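Local coordinates for uncharacterized protein (Mycolicibacterium smegmatis MC2 155, PDB 6T84) that is required for MmpL3-dependent transport of trehalose monomycolate to the mycobacterial cell wall, and for growth and cell elongation, at residues 122-131 with 171-180. Residues are numbered along the deposited sequence; the frame is centred on the assembly and turned at random.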
ATOM      1  N   ARG A 122     -16.767  -8.083  -7.139  1.00 31.77           N
ATOM      2  CA  ARG A 122     -16.834  -9.259  -6.274  1.00 38.05           C
ATOM      3  C   ARG A 122     -16.072  -9.038  -4.976  1.00 33.05           C
ATOM      4  O   ARG A 122     -16.523  -9.461  -3.904  1.00 32.84           O
ATOM      5  CB  ARG A 122     -16.306 -10.486  -7.006  1.00 39.90           C
ATOM      6  CG  ARG A 122     -17.260 -10.959  -8.100  1.00 37.03           C
ATOM      7  CD  ARG A 122     -16.874 -12.333  -8.669  1.00 48.68           C
ATOM      8  NE  ARG A 122     -15.451 -12.432  -8.988  1.00 76.85           N
ATOM      9  CZ  ARG A 122     -14.930 -12.236 -10.198  1.00 64.81           C
ATOM     10  NH1 ARG A 122     -15.730 -11.928 -11.220  1.00 51.32           N
ATOM     11  NH2 ARG A 122     -13.610 -12.351 -10.382  1.00 46.28           N
ATOM     12  N   ALA A 123     -14.921  -8.361  -5.049  1.00 28.61           N
ATOM     13  CA  ALA A 123     -14.148  -8.046  -3.848  1.00 25.37           C
ATOM     14  C   ALA A 123     -14.805  -6.974  -2.989  1.00 23.40           C
ATOM     15  O   ALA A 123     -14.483  -6.878  -1.805  1.00 23.04           O
ATOM     16  CB  ALA A 123     -12.730  -7.595  -4.252  1.00 25.29           C
ATOM     17  N   CYS A 124     -15.723  -6.182  -3.536  1.00 22.23           N
ATOM     18  CA  CYS A 124     -16.290  -5.064  -2.771  1.00 23.09           C
ATOM     19  C   CYS A 124     -17.603  -5.466  -2.093  1.00 21.94           C
ATOM     20  O   CYS A 124     -18.693  -4.950  -2.390  1.00 24.17           O
ATOM     21  CB  CYS A 124     -16.492  -3.863  -3.679  1.00 25.94           C
ATOM     22  SG  CYS A 124     -14.944  -2.997  -4.032  1.00 28.66           S
ATOM     23  N   ASP A 125     -17.484  -6.358  -1.130  1.00 19.59           N
ATOM     24  CA  ASP A 125     -18.657  -6.791  -0.375  1.00 20.14           C
ATOM     25  C   ASP A 125     -18.770  -5.980   0.923  1.00 19.25           C
ATOM     26  O   ASP A 125     -18.087  -4.963   1.106  1.00 18.59           O
ATOM     27  CB  ASP A 125     -18.591  -8.304  -0.114  1.00 22.02           C
ATOM     28  CG  ASP A 125     -17.483  -8.677   0.873  1.00 24.54           C
ATOM     29  OD1 ASP A 125     -16.644  -7.839   1.262  1.00 22.47           O
ATOM     30  OD2 ASP A 125     -17.458  -9.852   1.249  1.00 28.50           O
ATOM     31  N   ARG A 126     -19.569  -6.466   1.866  1.00 20.10           N
ATOM     32  CA  ARG A 126     -19.796  -5.748   3.122  1.00 22.53           C
ATOM     33  C   ARG A 126     -18.489  -5.503   3.882  1.00 19.69           C
ATOM     34  O   ARG A 126     -18.293  -4.442   4.497  1.00 18.18           O
ATOM     35  CB  ARG A 126     -20.788  -6.593   3.955  1.00 31.14           C
ATOM     36  CG  ARG A 126     -21.227  -6.057   5.266  1.00 41.74           C
ATOM     37  CD  ARG A 126     -22.346  -6.976   5.786  1.00 86.85           C
ATOM     38  NE  ARG A 126     -21.861  -8.278   6.243  1.00 67.08           N
ATOM     39  CZ  ARG A 126     -22.649  -9.289   6.613  1.00 64.12           C
ATOM     40  NH1 ARG A 126     -23.967  -9.175   6.564  1.00 37.63           N
ATOM     41  NH2 ARG A 126     -22.114 -10.427   7.024  1.00 90.54           N
ATOM     42  N   ARG A 127     -17.564  -6.481   3.861  1.00 18.64           N
ATOM     43  CA  ARG A 127     -16.332  -6.279   4.601  1.00 19.23           C
ATOM     44  C   ARG A 127     -15.508  -5.179   3.972  1.00 17.27           C
ATOM     45  O   ARG A 127     -14.876  -4.380   4.692  1.00 16.83           O
ATOM     46  CB  ARG A 127     -15.541  -7.575   4.655  1.00 23.83           C
ATOM     47  CG  ARG A 127     -16.159  -8.645   5.576  1.00 33.43           C
ATOM     48  CD  ARG A 127     -15.259  -9.907   5.579  1.00 48.48           C
ATOM     49  NE  ARG A 127     -13.850  -9.592   5.847  1.00120.08           N
ATOM     50  CZ  ARG A 127     -12.820 -10.373   5.520  1.00 80.61           C
ATOM     51  NH1 ARG A 127     -13.032 -11.525   4.899  1.00 85.80           N
ATOM     52  NH2 ARG A 127     -11.572 -10.001   5.803  1.00 59.71           N
ATOM     53  N   MET A 128     -15.525  -5.092   2.636  1.00 15.98           N
ATOM     54  CA  MET A 128     -14.812  -3.997   1.980  1.00 14.80           C
ATOM     55  C   MET A 128     -15.475  -2.662   2.276  1.00 13.60           C
ATOM     56  O   MET A 128     -14.800  -1.640   2.447  1.00 13.95           O
ATOM     57  CB  MET A 128     -14.757  -4.232   0.481  1.00 16.16           C
ATOM     58  CG  MET A 128     -13.946  -3.161  -0.259  1.00 17.15           C
ATOM     59  SD  MET A 128     -12.150  -3.161   0.067  1.00 19.56           S
ATOM     60  CE  MET A 128     -11.684  -4.473  -1.100  1.00 21.33           C
ATOM     61  N   VAL A 129     -16.810  -2.616   2.255  1.00 13.06           N
ATOM     62  CA  VAL A 129     -17.486  -1.349   2.565  1.00 13.72           C
ATOM     63  C   VAL A 129     -17.129  -0.896   3.976  1.00 13.70           C
ATOM     64  O   VAL A 129     -16.779   0.276   4.196  1.00 14.49           O
ATOM     65  CB  VAL A 129     -19.011  -1.499   2.383  1.00 14.24           C
ATOM     66  CG1 VAL A 129     -19.743  -0.243   2.914  1.00 14.88           C
ATOM     67  CG2 VAL A 129     -19.318  -1.692   0.890  1.00 15.41           C
ATOM     68  N   THR A 130     -17.223  -1.807   4.955  1.00 13.10           N
ATOM     69  CA  THR A 130     -16.866  -1.395   6.306  1.00 14.14           C
ATOM     70  C   THR A 130     -15.424  -0.904   6.357  1.00 13.49           C
ATOM     71  O   THR A 130     -15.152   0.145   6.945  1.00 14.45           O
ATOM     72  CB  THR A 130     -17.111  -2.548   7.288  1.00 16.04           C
ATOM     73  OG1 THR A 130     -18.495  -2.924   7.209  1.00 17.71           O
ATOM     74  CG2 THR A 130     -16.760  -2.187   8.745  1.00 17.32           C
ATOM     75  N   PHE A 131     -14.480  -1.648   5.751  1.00 13.23           N
ATOM     76  CA  PHE A 131     -13.077  -1.249   5.755  1.00 12.98           C
ATOM     77  C   PHE A 131     -12.870   0.155   5.161  1.00 12.41           C
ATOM     78  O   PHE A 131     -12.080   0.948   5.686  1.00 13.34           O
ATOM     79  CB  PHE A 131     -12.288  -2.311   4.978  1.00 14.34           C
ATOM     80  CG  PHE A 131     -10.811  -2.000   4.838  1.00 14.54           C
ATOM     81  CD1 PHE A 131      -9.957  -2.091   5.926  1.00 15.31           C
ATOM     82  CD2 PHE A 131     -10.314  -1.595   3.628  1.00 14.71           C
ATOM     83  CE1 PHE A 131      -8.591  -1.772   5.796  1.00 15.15           C
ATOM     84  CE2 PHE A 131      -8.951  -1.279   3.483  1.00 15.40           C
ATOM     85  CZ  PHE A 131      -8.098  -1.391   4.568  1.00 15.48           C
ATOM     86  N   GLN A 171      -5.140  -5.938   6.499  1.00 16.29           N
ATOM     87  CA  GLN A 171      -6.577  -6.059   6.310  1.00 16.50           C
ATOM     88  C   GLN A 171      -6.954  -5.915   4.843  1.00 16.20           C
ATOM     89  O   GLN A 171      -7.823  -6.642   4.348  1.00 17.11           O
ATOM     90  CB  GLN A 171      -7.256  -4.972   7.162  1.00 17.66           C
ATOM     91  CG  GLN A 171      -7.213  -5.265   8.667  1.00 20.82           C
ATOM     92  CD  GLN A 171      -7.505  -4.024   9.542  1.00 24.26           C
ATOM     93  OE1 GLN A 171      -7.334  -2.887   9.089  1.00 26.26           O
ATOM     94  NE2 GLN A 171      -7.848  -4.243  10.811  1.00 26.52           N
ATOM     95  N   PHE A 172      -6.376  -4.934   4.153  1.00 15.74           N
ATOM     96  CA  PHE A 172      -6.670  -4.766   2.731  1.00 14.92           C
ATOM     97  C   PHE A 172      -6.217  -5.983   1.930  1.00 15.15           C
ATOM     98  O   PHE A 172      -6.942  -6.465   1.047  1.00 15.46           O
ATOM     99  CB  PHE A 172      -6.035  -3.470   2.236  1.00 14.27           C
ATOM    100  CG  PHE A 172      -6.437  -3.070   0.836  1.00 14.27           C
ATOM    101  CD1 PHE A 172      -7.775  -2.930   0.484  1.00 14.83           C
ATOM    102  CD2 PHE A 172      -5.472  -2.773  -0.116  1.00 14.34           C
ATOM    103  CE1 PHE A 172      -8.128  -2.511  -0.800  1.00 15.47           C
ATOM    104  CE2 PHE A 172      -5.799  -2.393  -1.409  1.00 14.69           C
ATOM    105  CZ  PHE A 172      -7.125  -2.242  -1.755  1.00 15.44           C
ATOM    106  N   ASN A 173      -5.038  -6.504   2.229  1.00 15.82           N
ATOM    107  CA  ASN A 173      -4.572  -7.708   1.555  1.00 17.44           C
ATOM    108  C   ASN A 173      -5.529  -8.870   1.758  1.00 17.95           C
ATOM    109  O   ASN A 173      -5.840  -9.609   0.811  1.00 18.42           O
ATOM    110  CB  ASN A 173      -3.180  -8.025   2.119  1.00 19.27           C
ATOM    111  CG  ASN A 173      -2.563  -9.195   1.419  1.00 21.96           C
ATOM    112  OD1 ASN A 173      -2.320  -9.154   0.211  1.00 23.53           O
ATOM    113  ND2 ASN A 173      -2.336 -10.258   2.162  1.00 23.45           N
ATOM    114  N   ASP A 174      -6.031  -9.039   2.984  1.00 18.89           N
ATOM    115  CA  ASP A 174      -6.997 -10.115   3.249  1.00 21.61           C
ATOM    116  C   ASP A 174      -8.239  -9.950   2.371  1.00 20.16           C
ATOM    117  O   ASP A 174      -8.749 -10.929   1.810  1.00 20.76           O
ATOM    118  CB  ASP A 174      -7.409 -10.125   4.730  1.00 28.82           C
ATOM    119  CG  ASP A 174      -6.352 -10.755   5.639  1.00 40.96           C
ATOM    120  OD1 ASP A 174      -5.391 -11.365   5.109  1.00 41.42           O
ATOM    121  OD2 ASP A 174      -6.472 -10.631   6.885  1.00 40.64           O
ATOM    122  N   LEU A 175      -8.709  -8.721   2.201  1.00 19.21           N
ATOM    123  CA  LEU A 175      -9.918  -8.490   1.428  1.00 20.19           C
ATOM    124  C   LEU A 175      -9.691  -8.763  -0.050  1.00 20.78           C
ATOM    125  O   LEU A 175     -10.641  -9.125  -0.755  1.00 22.78           O
ATOM    126  CB  LEU A 175     -10.399  -7.052   1.650  1.00 20.57           C
ATOM    127  CG  LEU A 175     -10.922  -6.699   3.045  1.00 21.47           C
ATOM    128  CD1 LEU A 175     -10.898  -5.177   3.267  1.00 22.17           C
ATOM    129  CD2 LEU A 175     -12.369  -7.205   3.178  1.00 22.81           C
ATOM    130  N   LEU A 176      -8.454  -8.627  -0.533  1.00 19.56           N
ATOM    131  CA  LEU A 176      -8.123  -8.858  -1.935  1.00 18.90           C
ATOM    132  C   LEU A 176      -7.709 -10.297  -2.207  1.00 20.26           C
ATOM    133  O   LEU A 176      -7.353 -10.627  -3.358  1.00 21.15           O
ATOM    134  CB  LEU A 176      -6.976  -7.912  -2.401  1.00 17.94           C
ATOM    135  CG  LEU A 176      -7.353  -6.406  -2.347  1.00 17.28           C
ATOM    136  CD1 LEU A 176      -6.171  -5.701  -3.022  1.00 18.74           C
ATOM    137  CD2 LEU A 176      -8.691  -6.140  -3.081  1.00 16.92           C
ATOM    138  N   ARG A 177      -7.775 -11.174  -1.199  1.00 22.26           N
ATOM    139  CA  ARG A 177      -7.448 -12.585  -1.443  1.00 25.82           C
ATOM    140  C   ARG A 177      -8.357 -13.220  -2.493  1.00 25.59           C
ATOM    141  O   ARG A 177      -7.949 -14.202  -3.138  1.00 25.99           O
ATOM    142  CB  ARG A 177      -7.500 -13.406  -0.150  1.00 31.00           C
ATOM    143  CG  ARG A 177      -6.280 -13.291   0.745  1.00 38.64           C
ATOM    144  CD  ARG A 177      -6.522 -13.974   2.096  1.00 36.46           C
ATOM    145  NE  ARG A 177      -7.325 -15.183   1.931  1.00 74.33           N
ATOM    146  CZ  ARG A 177      -8.195 -15.630   2.833  1.00112.06           C
ATOM    147  NH1 ARG A 177      -8.373 -14.959   3.965  1.00 74.67           N
ATOM    148  NH2 ARG A 177      -8.893 -16.738   2.599  1.00 87.96           N
ATOM    149  N   VAL A 178      -9.571 -12.664  -2.682  1.00 26.78           N
ATOM    150  CA  VAL A 178     -10.565 -13.143  -3.660  1.00 27.05           C
ATOM    151  C   VAL A 178     -10.226 -12.792  -5.103  1.00 27.67           C
ATOM    152  O   VAL A 178     -10.868 -13.318  -6.019  1.00 29.86           O
ATOM    153  CB  VAL A 178     -12.000 -12.703  -3.278  1.00 29.92           C
ATOM    154  CG1 VAL A 178     -12.319 -13.165  -1.854  1.00 36.45           C
ATOM    155  CG2 VAL A 178     -12.152 -11.215  -3.438  1.00 28.35           C
ATOM    156  N   LEU A 179      -9.209 -11.955  -5.352  1.00 26.54           N
ATOM    157  CA  LEU A 179      -8.876 -11.613  -6.728  1.00 25.50           C
ATOM    158  C   LEU A 179      -8.363 -12.856  -7.462  1.00 27.63           C
ATOM    159  O   LEU A 179      -7.679 -13.706  -6.859  1.00 28.57           O
ATOM    160  CB  LEU A 179      -7.815 -10.517  -6.760  1.00 23.47           C
ATOM    161  CG  LEU A 179      -8.302  -9.146  -6.236  1.00 22.13           C
ATOM    162  CD1 LEU A 179      -7.156  -8.130  -6.334  1.00 21.98           C
ATOM    163  CD2 LEU A 179      -9.660  -8.747  -6.961  1.00 22.54           C
ATOM    164  N   PRO A 180      -8.663 -12.990  -8.757  1.00 29.18           N
ATOM    165  CA  PRO A 180      -8.417 -14.274  -9.433  1.00 30.56           C
ATOM    166  C   PRO A 180      -6.932 -14.522  -9.620  1.00 32.47           C
ATOM    167  O   PRO A 180      -6.138 -13.580  -9.758  1.00 31.71           O
ATOM    168  CB  PRO A 180      -9.146 -14.108 -10.785  1.00 30.39           C
ATOM    169  CG  PRO A 180      -9.253 -12.605 -10.986  1.00 30.26           C
ATOM    170  CD  PRO A 180      -9.291 -11.980  -9.633  1.00 29.79           C
TER
HETATM  171  O   HOH W   1      -9.643  -7.526   6.277  1.00 31.16           O
HETATM  172  O   HOH W   2     -11.167 -12.656   2.573  1.00 39.36           O
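Leu175 forks between Phe131 and Arg127, and its two methyls part to meet the two side chains. CD1 lies 3.5 Å from Phe131 CG, while CD2 lies 3.5 Å from Arg127 CB and also over one face of that arginine's guanidinium, toward its rim. Phe131, CG anti to the backbone N (chi1 177°), reaches Phe172, CE2 of Phe131 3.6 Å from CD1 of Phe172; the planes are nearly parallel (13°), but neither ring lies over the other's face, so they meet rim to rim and not as a stack. Gln171 OE1 sits in the Phe131 ring plane, at its edge. The bend at chi2 sets Met128 SD at the edge of the Phe172 ring, 5.4 Å from its centroid, a Met-aromatic contact; the bend at chi3 directs CE, 4.0 Å from Leu176 CD2. Ala123 CB meets Val178 CG2 at 3.8 Å.

No direct hydrogen bond joins the segments; one water accepts from Arg127 NH2 and donates to Gln171 O (2.8 Å), another links Arg127 NH1, weakly, to Asp174 O.

Asp125 N-caps helix 126-134, its OD1 accepting from Met128 N. Residues 126-131 run roughly antiparallel to 171-175 (157°), and Phe131 and Phe172 both touch Leu88 and Met142: a helix pair packed on an antiparallel sheet in the N-terminal, probably cytoplasmic, part of TtfA.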